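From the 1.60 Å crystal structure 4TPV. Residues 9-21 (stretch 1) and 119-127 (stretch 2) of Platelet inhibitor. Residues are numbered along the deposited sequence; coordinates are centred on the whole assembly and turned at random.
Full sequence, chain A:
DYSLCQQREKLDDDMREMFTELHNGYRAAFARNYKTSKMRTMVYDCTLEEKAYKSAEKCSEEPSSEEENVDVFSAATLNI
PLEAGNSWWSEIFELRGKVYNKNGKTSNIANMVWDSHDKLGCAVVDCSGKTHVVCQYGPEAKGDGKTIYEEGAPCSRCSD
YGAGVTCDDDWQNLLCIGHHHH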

# COMPACT_ATOMS: atom_id res chain seq x y z
N GLU A 9 -2.65 9.56 18.22
CA GLU A 9 -1.53 9.95 19.06
C GLU A 9 -0.21 9.99 18.31
O GLU A 9 0.61 10.88 18.55
N LYS A 10 0.00 9.04 17.40
CA LYS A 10 1.30 8.89 16.73
C LYS A 10 1.22 9.04 15.21
O LYS A 10 2.17 8.69 14.48
N LEU A 11 0.10 9.56 14.72
CA LEU A 11 -0.13 9.71 13.29
C LEU A 11 -0.91 11.01 13.05
O LEU A 11 -1.89 11.26 13.75
N ASP A 12 -0.45 11.85 12.12
CA ASP A 12 -1.21 13.05 11.74
C ASP A 12 -1.38 13.15 10.23
O ASP A 12 -0.94 12.27 9.49
N ASP A 13 -2.04 14.21 9.76
CA ASP A 13 -2.31 14.34 8.32
C ASP A 13 -1.04 14.33 7.48
O ASP A 13 -1.01 13.78 6.38
N ASP A 14 -0.01 14.98 8.01
CA ASP A 14 1.31 15.01 7.38
C ASP A 14 1.81 13.59 7.10
O ASP A 14 2.20 13.26 5.98
N MET A 15 1.79 12.76 8.13
CA MET A 15 2.25 11.38 7.97
C MET A 15 1.34 10.56 7.05
O MET A 15 1.81 9.68 6.34
N ARG A 16 0.03 10.82 7.11
CA ARG A 16 -0.90 10.11 6.22
C ARG A 16 -0.50 10.40 4.78
O ARG A 16 -0.42 9.49 3.97
N GLU A 17 -0.21 11.66 4.49
CA GLU A 17 0.24 12.06 3.17
C GLU A 17 1.58 11.40 2.82
O GLU A 17 1.76 10.93 1.70
N MET A 18 2.50 11.33 3.78
CA MET A 18 3.79 10.71 3.54
C MET A 18 3.57 9.24 3.18
O MET A 18 4.13 8.76 2.22
N PHE A 19 2.71 8.55 3.91
CA PHE A 19 2.44 7.15 3.59
C PHE A 19 1.89 6.99 2.18
O PHE A 19 2.31 6.11 1.43
N THR A 20 0.92 7.83 1.83
CA THR A 20 0.25 7.70 0.54
C THR A 20 1.21 8.00 -0.62
O THR A 20 1.26 7.25 -1.59
N GLU A 21 1.95 9.09 -0.50
CA GLU A 21 2.90 9.45 -1.56
C GLU A 21 3.99 8.40 -1.74
O GLU A 21 4.39 8.09 -2.88
N LYS A 119 -6.59 1.77 -2.33
CA LYS A 119 -6.83 2.42 -1.03
C LYS A 119 -5.86 1.86 0.01
O LYS A 119 -5.54 0.67 0.01
N LEU A 120 -5.37 2.73 0.89
CA LEU A 120 -4.66 2.27 2.08
C LEU A 120 -5.04 3.13 3.28
O LEU A 120 -5.47 4.28 3.14
N GLY A 121 -4.86 2.55 4.46
CA GLY A 121 -4.98 3.29 5.71
C GLY A 121 -3.99 2.68 6.67
O GLY A 121 -3.81 1.47 6.65
N CYS A 122 -3.37 3.51 7.51
CA CYS A 122 -2.27 3.03 8.36
C CYS A 122 -2.42 3.41 9.83
O CYS A 122 -3.22 4.28 10.18
N ALA A 123 -1.63 2.76 10.69
CA ALA A 123 -1.71 2.94 12.13
C ALA A 123 -0.32 2.81 12.73
O ALA A 123 0.52 2.04 12.25
N VAL A 124 -0.05 3.60 13.76
CA VAL A 124 1.23 3.56 14.46
C VAL A 124 0.93 3.39 15.94
O VAL A 124 0.22 4.21 16.53
N VAL A 125 1.45 2.33 16.56
CA VAL A 125 1.14 2.06 17.96
C VAL A 125 2.38 1.56 18.68
O VAL A 125 3.32 1.10 18.04
N ASP A 126 2.40 1.69 20.01
CA ASP A 126 3.48 1.11 20.79
C ASP A 126 3.06 -0.23 21.38
O ASP A 126 2.01 -0.34 22.00
N CYS A 127 3.92 -1.23 21.21
CA CYS A 127 3.71 -2.52 21.85
C CYS A 127 4.93 -2.86 22.66
O CYS A 127 5.97 -3.20 22.09

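The most unusual feature of this contact is a cysteine lying flat over an aromatic ring: Cys122 covers one face of Phe19, with Cys122 CB 4.1 Å from the ring centroid and 9° off its normal, and Cys122 SG also 4.1 Å from that centroid at 20°. The ring therefore receives both a CH-pi and a sulfur-aromatic contact from one small residue, and the closest pair is Phe19 CD1 to Cys122 SG at 3.9 Å. Cys122 (chi1 m) is also bonded covalently to a group elsewhere in the structure; Phe19 has chi1 -87° and chi2 -69°.

The strand follows a simple alternation. Leu120, Cys122 and Val124 point toward the other stretch, whereas Ala123 and Val125 point away and Gly121 has no side chain to point. The helix and the loop before it supply Lys10, Leu11, Met15 and Phe19 as inward residues; the four-residue step from Met15 to Phe19 keeps both on the side of the helix that faces the strand.

Val124 (t) is the most heavily covered residue of the contact. Val124 CG1 lies 3.7 Å from Lys10 CB, and Val124 CG2 meets Met15 CE at 4.3 Å and Leu11 CD1 at 4.5 Å. Met15 (m, t, p) reaches the valine with its terminal methyl, and Leu11 (t, p) also sets CD2 3.4 Å from Cys122 O, packing against the strand backbone. Lys10 (m, t, p, p) runs its aliphatic chain along the strand, CD 4.3 Å from Val125 CA, so this lysine contributes carbon rather than charge to the contact.

At the other end, Leu120 (p, t) places CD1 4.2 Å from Phe19 O and CD2 4.0 Å from Thr20 OG1. That hydroxyl is not left without a polar partner beside the leucine: with chi1 m, Thr20 OG1 donates to Arg16 O at 2.9 Å.

No direct hydrogen bond joins the stretches. One water spans them instead, accepting from Lys10 N at 2.8 Å and donating to Val124 O at 3.0 Å, where the CA atoms of Lys10 and Val124 come within 5.8 Å. Two more polar contacts lie within stretch 1. Asp12 (p) caps the helix, Asp12 OD1 accepting from Met15 N at 3.0 Å, and Arg16 NH1 forms a salt bridge with Asp13 OD1 at 2.9 Å, although its hydrogen-bond geometry is weak. The rule to read here is apolar packing across the gap, with a single water as the polar link.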

# COMPACT_ATOMS: atom_id res chain seq x y z
CB GLU A 9 -1.42 9.00 20.24
CG GLU A 9 -0.07 9.06 20.91
CD GLU A 9 -0.09 8.41 22.27
OE1 GLU A 9 -1.15 7.89 22.67
OE2 GLU A 9 0.97 8.43 22.94
CB LYS A 10 1.91 7.53 17.10
CG LYS A 10 2.13 7.34 18.60
CD LYS A 10 2.65 5.94 18.91
CE LYS A 10 4.14 5.80 18.66
NZ LYS A 10 4.96 6.57 19.65
CB LEU A 11 -0.90 8.49 12.76
CG LEU A 11 -1.18 8.47 11.26
CD1 LEU A 11 0.09 8.19 10.49
CD2 LEU A 11 -2.26 7.44 10.89
CB ASP A 12 -0.54 14.31 12.29
CG ASP A 12 0.93 14.41 11.90
OD1 ASP A 12 1.35 13.76 10.91
OD2 ASP A 12 1.67 15.14 12.58
CB ASP A 13 -3.09 15.62 8.01
CG ASP A 13 -4.55 15.52 8.39
OD1 ASP A 13 -4.97 14.44 8.87
OD2 ASP A 13 -5.29 16.51 8.21
CB ASP A 14 2.29 15.75 8.28
CG ASP A 14 3.57 16.13 7.57
OD1 ASP A 14 3.51 16.40 6.36
OD2 ASP A 14 4.63 16.16 8.24
CB MET A 15 2.37 10.70 9.32
CG MET A 15 3.39 11.35 10.25
SD MET A 15 3.36 10.59 11.89
CE MET A 15 3.63 8.88 11.40
CB ARG A 16 -2.36 10.52 6.48
CG ARG A 16 -2.85 10.14 7.86
CD ARG A 16 -4.25 10.66 8.12
NE ARG A 16 -4.75 10.13 9.38
CZ ARG A 16 -4.88 10.83 10.51
NH1 ARG A 16 -4.59 12.13 10.54
NH2 ARG A 16 -5.33 10.23 11.61
CB GLU A 17 0.34 13.59 3.08
CG GLU A 17 0.47 14.12 1.67
CD GLU A 17 0.41 15.64 1.62
OE1 GLU A 17 0.94 16.29 2.55
OE2 GLU A 17 -0.19 16.18 0.66
CB MET A 18 4.71 10.84 4.75
CG MET A 18 5.23 12.26 4.97
SD MET A 18 6.02 12.38 6.59
CE MET A 18 6.31 14.15 6.70
CB PHE A 19 1.45 6.54 4.60
CG PHE A 19 2.09 5.97 5.83
CD1 PHE A 19 2.87 4.83 5.77
CD2 PHE A 19 1.86 6.54 7.07
CE1 PHE A 19 3.43 4.28 6.92
CE2 PHE A 19 2.42 6.00 8.22
CZ PHE A 19 3.20 4.86 8.14
CB THR A 20 -0.95 8.64 0.46
OG1 THR A 20 -1.78 8.43 1.62
CG2 THR A 20 -1.75 8.39 -0.83
CB GLU A 21 3.55 10.80 -1.27
CG GLU A 21 4.35 11.38 -2.45
CD GLU A 21 5.73 10.77 -2.64
OE1 GLU A 21 6.35 10.35 -1.64
OE2 GLU A 21 6.18 10.69 -3.80
CB LYS A 119 -8.27 2.21 -0.56
CG LYS A 119 -9.34 2.84 -1.42
CD LYS A 119 -10.72 2.40 -0.92
CE LYS A 119 -11.84 3.15 -1.64
NZ LYS A 119 -11.84 2.88 -3.11
CB LEU A 120 -3.13 2.30 1.89
CG LEU A 120 -2.48 3.67 2.13
CD1 LEU A 120 -0.96 3.52 2.23
CD2 LEU A 120 -2.84 4.65 1.03
CB CYS A 122 -0.94 3.54 7.81
SG CYS A 122 -0.58 3.04 6.10
CB ALA A 123 -2.67 1.91 12.75
CB VAL A 124 2.02 4.85 14.21
CG1 VAL A 124 3.31 4.84 15.03
CG2 VAL A 124 2.32 5.00 12.72
CB VAL A 125 0.04 1.00 18.11
CG1 VAL A 125 -1.26 1.45 17.42
CG2 VAL A 125 0.49 -0.32 17.57
CB ASP A 126 3.90 2.05 21.93
CG ASP A 126 5.07 1.48 22.75
OD1 ASP A 126 6.21 1.53 22.25
OD2 ASP A 126 4.85 0.99 23.88
CB CYS A 127 3.46 -3.60 20.81
SG CYS A 127 2.00 -3.33 19.81
O HOH W 1 -1.45 6.65 17.04